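Local structure of probable ribose-5-phosphate isomerase B (Mycoplasma genitalium, 6MU0) at residues A[20-23]-A[24-27]; A[50-53]-A[54-57]. The protein probably catalyses the interconversion of ribulose 5-phosphate and ribose 5-phosphate in the non-oxidative stage of the pentose phosphate pathway. All coordinates share one frame; numbering follows the deposited sequence.

Contact 1 (A[20-23]-A[24-27]); sequences TGLT and LKKI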
loop_
_atom_site.group_PDB
_atom_site.type_symbol
_atom_site.label_atom_id
_atom_site.label_comp_id
_atom_site.label_asym_id
_atom_site.label_seq_id
_atom_site.Cartn_x
_atom_site.Cartn_y
_atom_site.Cartn_z
ATOM N N THR A 20 -1.667 -1.016 -15.687
ATOM C CA THR A 20 -2.998 -0.420 -15.615
ATOM C C THR A 20 -3.026 0.871 -14.813
ATOM O O THR A 20 -4.037 1.578 -14.854
ATOM C CB THR A 20 -4.024 -1.383 -14.989
ATOM O OG1 THR A 20 -3.770 -1.520 -13.584
ATOM C CG2 THR A 20 -3.999 -2.751 -15.653
ATOM N N GLY A 21 -1.968 1.183 -14.072
ATOM C CA GLY A 21 -2.073 2.217 -13.063
ATOM C C GLY A 21 -1.090 3.368 -13.144
ATOM O O GLY A 21 -0.881 4.056 -12.141
ATOM N N LEU A 22 -0.501 3.619 -14.320
ATOM C CA LEU A 22 0.572 4.611 -14.395
ATOM C C LEU A 22 0.074 6.029 -14.137
ATOM O O LEU A 22 0.763 6.817 -13.475
ATOM C CB LEU A 22 1.269 4.539 -15.747
ATOM C CG LEU A 22 1.870 3.174 -16.078
ATOM C CD1 LEU A 22 2.600 3.238 -17.410
ATOM C CD2 LEU A 22 2.799 2.721 -14.969
ATOM N N THR A 23 -1.084 6.396 -14.693
ATOM C CA THR A 23 -1.594 7.749 -14.486
ATOM C C THR A 23 -1.902 7.987 -13.012
ATOM O O THR A 23 -1.515 9.010 -12.436
ATOM C CB THR A 23 -2.830 7.978 -15.361
ATOM O OG1 THR A 23 -2.450 7.910 -16.743
ATOM C CG2 THR A 23 -3.454 9.337 -15.074
ATOM N N LEU A 24 -2.610 7.046 -12.386
ATOM C CA LEU A 24 -2.926 7.178 -10.970
ATOM C C LEU A 24 -1.661 7.222 -10.124
ATOM O O LEU A 24 -1.572 8.004 -9.169
ATOM C CB LEU A 24 -3.821 6.024 -10.538
ATOM C CG LEU A 24 -4.182 6.030 -9.055
ATOM C CD1 LEU A 24 -4.988 7.270 -8.678
ATOM C CD2 LEU A 24 -4.911 4.758 -8.670
ATOM N N LYS A 25 -0.667 6.396 -10.463
ATOM C CA LYS A 25 0.574 6.387 -9.697
ATOM C C LYS A 25 1.232 7.763 -9.690
ATOM O O LYS A 25 1.679 8.238 -8.639
ATOM C CB LYS A 25 1.520 5.321 -10.246
ATOM C CG LYS A 25 2.885 5.335 -9.572
ATOM C CD LYS A 25 3.585 3.992 -9.678
ATOM C CE LYS A 25 3.903 3.592 -11.115
ATOM N NZ LYS A 25 4.935 4.466 -11.730
ATOM N N LYS A 26 1.305 8.423 -10.854
ATOM C CA LYS A 26 1.903 9.759 -10.876
ATOM C C LYS A 26 1.064 10.756 -10.084
ATOM O O LYS A 26 1.610 11.598 -9.361
ATOM C CB LYS A 26 2.116 10.271 -12.302
ATOM C CG LYS A 26 2.714 11.692 -12.302
ATOM C CD LYS A 26 3.035 12.250 -13.680
ATOM C CE LYS A 26 3.599 13.670 -13.563
ATOM N NZ LYS A 26 3.951 14.239 -14.892
ATOM N N ILE A 27 -0.262 10.701 -10.229
ATOM C CA ILE A 27 -1.130 11.590 -9.462
ATOM C C ILE A 27 -0.867 11.439 -7.967
ATOM O O ILE A 27 -0.695 12.428 -7.244
ATOM C CB ILE A 27 -2.606 11.328 -9.806
ATOM C CG1 ILE A 27 -2.909 11.750 -11.243
ATOM C CG2 ILE A 27 -3.515 12.053 -8.821
ATOM C CD1 ILE A 27 -4.277 11.309 -11.741
HETATM O O HOH W 1 -4.066 4.811 -13.605
HETATM O O HOH W 2 3.469 6.539 -13.017
#

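Contact 2 (A[50-53]-A[54-57]); sequences NDDY and PDFA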
loop_
_atom_site.group_PDB
_atom_site.type_symbol
_atom_site.label_atom_id
_atom_site.label_comp_id
_atom_site.label_asym_id
_atom_site.label_seq_id
_atom_site.Cartn_x
_atom_site.Cartn_y
_atom_site.Cartn_z
ATOM N N ASN A 50 1.692 -5.699 -21.281
ATOM C CA ASN A 50 1.785 -7.084 -20.837
ATOM C C ASN A 50 2.533 -7.270 -19.524
ATOM O O ASN A 50 2.741 -8.418 -19.117
ATOM C CB ASN A 50 2.432 -7.923 -21.931
ATOM C CG ASN A 50 1.742 -7.733 -23.248
ATOM O OD1 ASN A 50 0.520 -7.862 -23.332
ATOM N ND2 ASN A 50 2.499 -7.351 -24.272
ATOM N N ASP A 51 2.937 -6.191 -18.849
ATOM C CA ASP A 51 3.777 -6.373 -17.665
ATOM C C ASP A 51 2.987 -6.979 -16.503
ATOM O O ASP A 51 1.757 -7.067 -16.525
ATOM C CB ASP A 51 4.592 -5.117 -17.317
ATOM C CG ASP A 51 3.769 -3.969 -16.742
ATOM O OD1 ASP A 51 2.594 -4.158 -16.367
ATOM O OD2 ASP A 51 4.349 -2.861 -16.660
ATOM N N ASP A 52 3.726 -7.422 -15.487
ATOM C CA ASP A 52 3.224 -8.373 -14.498
ATOM C C ASP A 52 3.227 -7.746 -13.107
ATOM O O ASP A 52 4.296 -7.489 -12.541
ATOM C CB ASP A 52 4.086 -9.641 -14.493
ATOM C CG ASP A 52 3.956 -10.463 -15.766
ATOM O OD1 ASP A 52 3.020 -10.237 -16.563
ATOM O OD2 ASP A 52 4.805 -11.361 -15.952
ATOM N N TYR A 53 2.036 -7.571 -12.531
ATOM C CA TYR A 53 1.921 -6.931 -11.219
ATOM C C TYR A 53 2.779 -7.556 -10.118
ATOM O O TYR A 53 3.241 -6.798 -9.252
ATOM C CB TYR A 53 0.447 -6.800 -10.781
ATOM C CG TYR A 53 -0.190 -8.136 -10.542
ATOM C CD1 TYR A 53 -0.066 -8.782 -9.316
ATOM C CD2 TYR A 53 -0.859 -8.791 -11.568
ATOM C CE1 TYR A 53 -0.583 -10.048 -9.124
ATOM C CE2 TYR A 53 -1.401 -10.052 -11.380
ATOM C CZ TYR A 53 -1.257 -10.680 -10.155
ATOM O OH TYR A 53 -1.771 -11.946 -9.943
ATOM N N PRO A 54 3.024 -8.875 -10.051
ATOM C CA PRO A 54 3.835 -9.367 -8.924
ATOM C C PRO A 54 5.214 -8.755 -8.877
ATOM O O PRO A 54 5.749 -8.529 -7.785
ATOM C CB PRO A 54 3.906 -10.882 -9.154
ATOM C CG PRO A 54 2.685 -11.181 -9.923
ATOM C CD PRO A 54 2.529 -10.012 -10.862
ATOM N N ASP A 55 5.813 -8.480 -10.036
ATOM C CA ASP A 55 7.159 -7.925 -10.039
ATOM C C ASP A 55 7.197 -6.617 -9.270
ATOM O O ASP A 55 8.098 -6.382 -8.456
ATOM C CB ASP A 55 7.631 -7.728 -11.481
ATOM C CG ASP A 55 7.812 -9.047 -12.221
ATOM O OD1 ASP A 55 8.271 -10.027 -11.592
ATOM O OD2 ASP A 55 7.522 -9.100 -13.432
ATOM N N PHE A 56 6.193 -5.775 -9.482
ATOM C CA PHE A 56 6.147 -4.472 -8.838
ATOM C C PHE A 56 5.666 -4.561 -7.398
ATOM O O PHE A 56 6.146 -3.806 -6.539
ATOM C CB PHE A 56 5.317 -3.540 -9.715
ATOM C CG PHE A 56 5.955 -3.329 -11.055
ATOM C CD1 PHE A 56 7.037 -2.469 -11.173
ATOM C CD2 PHE A 56 5.560 -4.058 -12.171
ATOM C CE1 PHE A 56 7.683 -2.296 -12.380
ATOM C CE2 PHE A 56 6.204 -3.882 -13.392
ATOM C CZ PHE A 56 7.266 -3.001 -13.489
ATOM N N ALA A 57 4.751 -5.491 -7.111
ATOM C CA ALA A 57 4.334 -5.707 -5.732
ATOM C C ALA A 57 5.518 -6.106 -4.869
ATOM O O ALA A 57 5.675 -5.599 -3.753
ATOM C CB ALA A 57 3.250 -6.781 -5.673
HETATM O O HOH W 3 6.644 -7.365 -15.418
#

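Contact 1 (A[20-23]-A[24-27])
The carbonyls of G21, L22 and T23 meet the amides of K25, K26 and I27 in the first turn of helix 22-34, a local i to i+4 contact at the helix N terminus, following the loop after strand 12-16 that carries the ribulose-5-phosphate pocket residues D18, H19 and T20. G21 occupies the N-cap position, and its O accepts K25 N at 2.9 Å. L22 O takes K26 N at 3.1 Å, and T23 O takes I27 N at 3.0 Å with a nearly straight N-H...O angle of 169°. The amide of L24 is met by water, which accepts from L24 N at 2.9 Å and reaches back weakly to T20 O. K25 lies alongside L22, its CE 4.1 Å from L22 CD2. Bends at chi3 and chi4 (64° and 68°) fold the lysine chain back, and a second water bridges K25 NZ to L22 O; the ammonium also forms a salt bridge with D41 and a hydrogen bond to P44 O. One turn after T23, I27 CG1 rests 3.3 Å from T23 O, and the two side chains lie side by side, T23 CG2 4.0 Å from I27 CD1. Within the beta-alpha-beta unit of strand 12-16, helix 22-34 and strand 38-41, K25 ties the helix to the end of the second strand, while L24 and I27 pack on helix 125-137.

Contact 2 (A[50-53]-A[54-57])
P54 lies against the aromatic ring of Y53, the residue immediately before it, as the loop after strand 38-41 turns into helix 53-66. Its CD sits 3.4 Å from the centroid of the Y53 ring and 17° off the ring normal, a CH-pi contact over one face, while P54 CG reaches Y53 CE1 at 3.5 Å. A chi1 of 66° sets CG of Y53 between the backbone N and the carbonyl carbon, where the ring face meets P54 CD. P54 N carries no hydrogen, so the first amide of this segment able to donate is that of D55. D55 N bonds to D52 O at 3.1 Å, the donor sitting above the carbonyl plane. The D55 carboxylate turns back over the same residue, and water links D55 OD2 to D52 N, accepting from the amide and donating to the carboxylate. The like charges lie close, D52 OD2 4.3 Å from D55 OD2, which may slightly raise the pKa of one; the water on D55 OD2 and the surface setting probably ease the repulsion. This first turn lies beside the substrate pocket of the parallel-sheet alpha/beta fold: Y53 touches the bound ribulose-5-phosphate and packs on V83 of helix 81-88. F56 follows, its ring running back along the loop so that CD2 lies 3.7 Å from D52 O and CE2 3.9 Å from D51 OD2. The D51 and F56 side chains cross at about a right angle, with carboxylate and ring planes 54° apart, and D51 OD1 is hydrogen-bonded to ND1 of the pocket residue H19. F56 N gives a weak bond to Y53 O; A57 N makes a straighter one to Y53 O at 2.9 Å, and the methyl of A57 packs against V83 and A86.

From the N terminus, strand 12-16 leads through the loop carrying D18 and H19 into contact 1, which forms the opening turn of helix 22-34. That helix carries the chain back, and strand 38-41, parallel to 12-16, leads on to contact 2, where the following loop passes into helix 53-66. Each contact closes a single turn between adjoining segments; they come in series, neither nested nor crossed. The centres of contact 1 and contact 2 are 14 Å apart, and the two do not touch. The ligand lies between them, with T20 and Y53 both in its pocket. P44 is a shared neighbour, met by L22 and K25 from contact 1 and by D51 and F56 from contact 2.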